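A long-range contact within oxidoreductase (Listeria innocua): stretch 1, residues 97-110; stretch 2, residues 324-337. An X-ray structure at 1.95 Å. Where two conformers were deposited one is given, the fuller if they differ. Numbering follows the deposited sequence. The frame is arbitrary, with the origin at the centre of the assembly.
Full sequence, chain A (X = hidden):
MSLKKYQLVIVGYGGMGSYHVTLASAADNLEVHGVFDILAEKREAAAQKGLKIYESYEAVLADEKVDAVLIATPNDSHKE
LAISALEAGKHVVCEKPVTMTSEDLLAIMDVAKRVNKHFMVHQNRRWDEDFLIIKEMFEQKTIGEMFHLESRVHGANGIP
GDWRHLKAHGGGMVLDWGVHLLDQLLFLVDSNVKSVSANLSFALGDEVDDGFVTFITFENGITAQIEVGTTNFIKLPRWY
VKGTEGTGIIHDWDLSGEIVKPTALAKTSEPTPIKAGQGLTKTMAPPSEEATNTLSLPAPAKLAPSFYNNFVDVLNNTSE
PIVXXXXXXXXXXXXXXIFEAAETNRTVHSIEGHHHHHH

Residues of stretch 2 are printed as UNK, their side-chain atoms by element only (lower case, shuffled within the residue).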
# COMPACT_ATOMS: atom_id res chain seq x y z
N PRO A 97 -8.84 9.54 21.58
CA PRO A 97 -9.16 10.67 20.71
C PRO A 97 -9.93 11.62 21.64
O PRO A 97 -10.66 11.14 22.51
CB PRO A 97 -10.08 10.05 19.65
CG PRO A 97 -10.66 8.86 20.27
CD PRO A 97 -9.62 8.34 21.23
N VAL A 98 -9.70 12.92 21.53
CA VAL A 98 -10.25 13.79 22.56
C VAL A 98 -11.77 13.77 22.53
O VAL A 98 -12.40 13.71 23.57
CB VAL A 98 -9.71 15.22 22.54
CG1 VAL A 98 -8.29 15.21 23.02
CG2 VAL A 98 -9.85 15.86 21.16
N THR A 99 -12.33 13.81 21.32
CA THR A 99 -13.77 13.73 21.14
C THR A 99 -14.07 12.86 19.92
O THR A 99 -13.17 12.53 19.14
CB THR A 99 -14.39 15.10 20.90
OG1 THR A 99 -13.73 15.74 19.80
CG2 THR A 99 -14.33 15.97 22.15
N MET A 100 -15.33 12.49 19.78
CA MET A 100 -15.74 11.63 18.67
C MET A 100 -16.12 12.43 17.41
O MET A 100 -16.27 11.85 16.33
CB MET A 100 -16.84 10.67 19.12
CG MET A 100 -16.29 9.59 20.07
SD MET A 100 -17.54 8.67 20.97
CE MET A 100 -18.89 9.85 21.08
N THR A 101 -16.27 13.75 17.54
CA THR A 101 -16.46 14.58 16.34
C THR A 101 -15.57 15.81 16.42
O THR A 101 -15.17 16.24 17.50
CB THR A 101 -17.93 15.06 16.14
OG1 THR A 101 -18.24 16.09 17.08
CG2 THR A 101 -18.93 13.92 16.26
N SER A 102 -15.30 16.41 15.26
CA SER A 102 -14.47 17.60 15.25
C SER A 102 -15.23 18.78 15.86
O SER A 102 -14.63 19.62 16.54
CB SER A 102 -14.00 17.91 13.83
OG SER A 102 -15.09 18.25 12.99
N GLU A 103 -16.55 18.83 15.64
CA GLU A 103 -17.38 19.91 16.20
C GLU A 103 -17.35 19.89 17.71
O GLU A 103 -17.31 20.95 18.32
CB GLU A 103 -18.83 19.84 15.71
CG GLU A 103 -19.07 20.40 14.32
CD GLU A 103 -18.67 21.87 14.18
OE1 GLU A 103 -19.09 22.70 15.02
OE2 GLU A 103 -17.94 22.19 13.21
N ASP A 104 -17.35 18.70 18.32
CA ASP A 104 -17.27 18.58 19.77
C ASP A 104 -16.02 19.23 20.38
O ASP A 104 -16.11 19.82 21.46
CB ASP A 104 -17.30 17.11 20.20
CG ASP A 104 -18.68 16.48 20.08
OD1 ASP A 104 -19.63 17.20 19.72
OD2 ASP A 104 -18.82 15.25 20.34
N LEU A 105 -14.88 19.12 19.70
CA LEU A 105 -13.65 19.70 20.20
C LEU A 105 -13.71 21.21 20.05
O LEU A 105 -13.21 21.95 20.90
CB LEU A 105 -12.41 19.12 19.49
CG LEU A 105 -11.07 19.83 19.74
CD1 LEU A 105 -10.67 19.80 21.24
CD2 LEU A 105 -9.95 19.27 18.89
N LEU A 106 -14.33 21.67 18.97
CA LEU A 106 -14.49 23.11 18.75
C LEU A 106 -15.29 23.73 19.91
O LEU A 106 -14.97 24.83 20.37
CB LEU A 106 -15.18 23.35 17.41
CG LEU A 106 -14.61 24.20 16.29
CD1 LEU A 106 -13.08 24.09 16.16
CD2 LEU A 106 -15.28 23.79 15.00
N ALA A 107 -16.31 23.00 20.38
CA ALA A 107 -17.07 23.41 21.57
C ALA A 107 -16.20 23.52 22.82
O ALA A 107 -16.30 24.52 23.54
CB ALA A 107 -18.24 22.48 21.81
N ILE A 108 -15.38 22.50 23.08
CA ILE A 108 -14.44 22.51 24.19
C ILE A 108 -13.44 23.66 24.11
O ILE A 108 -13.22 24.36 25.10
CB ILE A 108 -13.69 21.19 24.30
CG1 ILE A 108 -14.67 20.07 24.65
CG2 ILE A 108 -12.58 21.28 25.35
CD1 ILE A 108 -14.02 18.69 24.68
N MET A 109 -12.87 23.86 22.92
CA MET A 109 -11.96 24.97 22.64
C MET A 109 -12.59 26.33 22.97
O MET A 109 -11.94 27.19 23.59
CB MET A 109 -11.48 24.93 21.18
CG MET A 109 -10.40 23.85 20.87
SD MET A 109 -10.08 23.55 19.09
CE MET A 109 -9.51 25.15 18.54
N ASP A 110 -13.84 26.51 22.55
CA ASP A 110 -14.63 27.71 22.86
C ASP A 110 -14.78 27.93 24.37
O ASP A 110 -14.53 29.02 24.85
CB ASP A 110 -16.01 27.62 22.21
CG ASP A 110 -15.97 27.88 20.71
OD1 ASP A 110 -14.98 28.46 20.20
OD2 ASP A 110 -16.95 27.51 20.04
N UNK A 324 -0.93 21.18 19.92
CA UNK A 324 -1.81 22.32 19.75
C UNK A 324 -3.21 21.83 19.41
O UNK A 324 -3.36 20.85 18.68
n UNK A 324 1.35 25.05 17.38
o UNK A 324 -0.14 26.12 18.69
c UNK A 324 0.42 25.08 18.33
c UNK A 324 -1.27 23.23 18.65
c UNK A 324 0.11 23.76 19.00
N UNK A 325 -4.23 22.51 19.93
CA UNK A 325 -5.62 22.07 19.78
C UNK A 325 -6.10 22.13 18.33
O UNK A 325 -6.86 21.27 17.90
c UNK A 325 -6.54 22.88 20.69
o UNK A 325 -6.16 21.31 22.44
c UNK A 325 -6.42 22.47 22.14
n UNK A 325 -6.62 23.42 23.05
N UNK A 326 -5.62 23.12 17.59
CA UNK A 326 -5.93 23.28 16.18
C UNK A 326 -5.39 22.11 15.34
O UNK A 326 -6.01 21.70 14.35
o UNK A 326 -4.21 25.66 18.81
o UNK A 326 -5.62 26.86 17.64
c UNK A 326 -5.41 24.63 15.65
c UNK A 326 -4.26 25.26 16.46
c UNK A 326 -4.73 25.98 17.73
N UNK A 327 -4.25 21.56 15.76
CA UNK A 327 -3.69 20.36 15.13
C UNK A 327 -4.59 19.17 15.43
O UNK A 327 -4.87 18.36 14.55
c UNK A 327 0.08 20.85 16.11
o UNK A 327 1.09 21.44 15.71
o UNK A 327 0.12 20.09 17.10
c UNK A 327 -2.29 20.06 15.66
c UNK A 327 -1.23 21.09 15.36
N UNK A 328 -5.02 19.06 16.68
CA UNK A 328 -5.87 17.98 17.15
C UNK A 328 -7.22 17.98 16.39
O UNK A 328 -7.73 16.91 16.02
c UNK A 328 -4.66 17.84 19.35
c UNK A 328 -6.02 18.02 18.70
c UNK A 328 -6.95 16.95 19.23
N UNK A 329 -7.73 19.20 16.14
CA UNK A 329 -8.92 19.46 15.32
C UNK A 329 -8.78 18.93 13.89
O UNK A 329 -9.68 18.24 13.39
c UNK A 329 -11.69 20.97 14.71
c UNK A 329 -10.18 22.11 13.23
c UNK A 329 -12.77 21.31 13.88
c UNK A 329 -12.54 22.06 12.74
c UNK A 329 -10.39 21.36 14.40
c UNK A 329 -11.25 22.47 12.40
c UNK A 329 -9.23 20.97 15.30
o UNK A 329 -13.61 22.38 11.94
N UNK A 330 -7.66 19.25 13.24
CA UNK A 330 -7.40 18.79 11.87
C UNK A 330 -7.30 17.27 11.79
O UNK A 330 -7.76 16.67 10.82
c UNK A 330 -6.25 20.95 11.13
o UNK A 330 -7.65 20.72 9.17
c UNK A 330 -6.16 19.44 11.29
n UNK A 330 -7.88 22.59 10.39
c UNK A 330 -7.33 21.41 10.14
N UNK A 331 -6.73 16.65 12.82
CA UNK A 331 -6.74 15.19 12.91
C UNK A 331 -8.18 14.66 12.98
O UNK A 331 -8.53 13.74 12.25
c UNK A 331 -4.45 15.07 13.88
c UNK A 331 -6.04 13.17 14.27
c UNK A 331 -5.91 14.69 14.09
N UNK A 332 -9.02 15.27 13.82
CA UNK A 332 -10.40 14.78 13.96
C UNK A 332 -11.20 14.95 12.67
O UNK A 332 -11.99 14.08 12.33
c UNK A 332 -11.36 16.08 17.55
c UNK A 332 -10.81 13.73 17.00
c UNK A 332 -11.13 15.45 15.15
c UNK A 332 -10.63 15.16 16.57
N UNK A 333 -10.94 16.03 11.94
CA UNK A 333 -11.51 16.24 10.62
C UNK A 333 -11.02 15.17 9.63
O UNK A 333 -11.77 14.75 8.75
n UNK A 333 -13.79 20.41 8.55
c UNK A 333 -12.04 18.75 10.56
c UNK A 333 -11.14 17.62 10.10
c UNK A 333 -11.66 20.06 9.86
c UNK A 333 -12.30 20.22 8.48
N UNK A 334 -9.76 14.74 9.79
CA UNK A 334 -9.20 13.69 8.94
C UNK A 334 -9.85 12.34 9.23
O UNK A 334 -10.16 11.58 8.31
c UNK A 334 -7.22 12.63 6.81
c UNK A 334 -6.85 12.58 8.27
c UNK A 334 -7.66 13.62 9.08
c UNK A 334 -5.36 12.82 8.42
N UNK A 335 -10.06 12.05 10.51
CA UNK A 335 -10.78 10.84 10.91
C UNK A 335 -12.22 10.81 10.34
O UNK A 335 -12.70 9.76 9.88
c UNK A 335 -9.14 10.39 14.43
c UNK A 335 -10.77 10.69 12.44
c UNK A 335 -11.80 9.67 12.90
c UNK A 335 -9.37 10.27 12.90
N UNK A 336 -12.88 11.97 10.35
CA UNK A 336 -14.21 12.11 9.76
C UNK A 336 -14.19 11.87 8.24
O UNK A 336 -15.07 11.16 7.73
c UNK A 336 -15.17 13.61 11.56
c UNK A 336 -15.55 15.01 11.98
o UNK A 336 -15.13 16.00 11.33
o UNK A 336 -16.29 15.12 12.97
c UNK A 336 -14.79 13.49 10.09
N UNK A 337 -13.18 12.42 7.55
CA UNK A 337 -12.95 12.14 6.12
C UNK A 337 -12.71 10.65 5.85
O UNK A 337 -13.21 10.11 4.87
c UNK A 337 -11.80 12.96 5.58
O HOH W 1 -15.74 20.66 12.22
O HOH W 2 -18.09 17.20 13.35

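Position 324 has three side-chain carbons, the third carrying one oxygen and one nitrogen. It lies out of reach of stretch 1. It is Gln324, the N-cap of the second helix.

Position 325 has two carbons, the second bearing one oxygen and one nitrogen. Its CB lies 3.9 Å from Met109 SD. This is Asn325.

Position 326 has three carbons ending in two oxygens, a carboxylate. One of these oxygens is 4.3 Å from Met109 CE. This is Glu326, deposited in two conformers.

Position 327 has the same atoms but points away and touches nothing here. This is Glu327. Its OE1 accepts from Gln324 N at 3.2 Å.

Position 328 has one carbon carrying two more. One of the pair lies 3.7 Å from Val98 CG2 and 3.8 Å from Leu105 CD2. This is Val328.

Position 329 has one carbon, then a six-carbon ring bearing an oxygen. Leu106 CD1 sits over one ring face, 3.6 Å from the nearest ring carbon. The residue is Tyr329. Its CE1 is 3.6 Å from Ser102 CB.

Position 330 has three carbons, with oxygen and nitrogen on the third, and points away. It is Gln330.

Position 331 has three carbons, forked at the first, and no contact. It is Val331.

Position 332 has four carbons, forked at the second. A branch tip lies 3.7 Å from Leu105 CD2 and 3.3 Å from Thr99 OG1. This is Leu332.

Position 333 has four carbons in a row ending in nitrogen: Lys333. Its CG is 3.9 Å from Ser102 CB.

Position 334 has four carbons, forked at the second, out of reach. It is Leu334.

Position 335 has four carbons, forked at the first, with one arm two carbons long. It points toward stretch 1 without touching it. It is Ile335.

Position 336 has three carbons ending in two oxygens. Each oxygen is 2.8 Å from a Ser102 atom, one from N and the other from OG. This is Glu336.

Position 337 has a single carbon and no contact. It is Ala337.

The two helices run nearly antiparallel, at 161°. Ser102 and Leu105 are knobs in holes on the second helix. Leu105 joins Val98, Val328 and Leu332 in an apolar cluster. At the start of the first helix, Glu336 OE2 accepts from Ser102 N, and Ser102 OG donates to Glu336 OE1. The carboxylate thus satisfies a backbone NH and a hydroxyl together. Water 1 extends this polar end, linking Ser102 OG, Glu103 OE2 and Tyr329 OH.

Stretch 2, residues 324-337: QNEEVYQVLKLIEA
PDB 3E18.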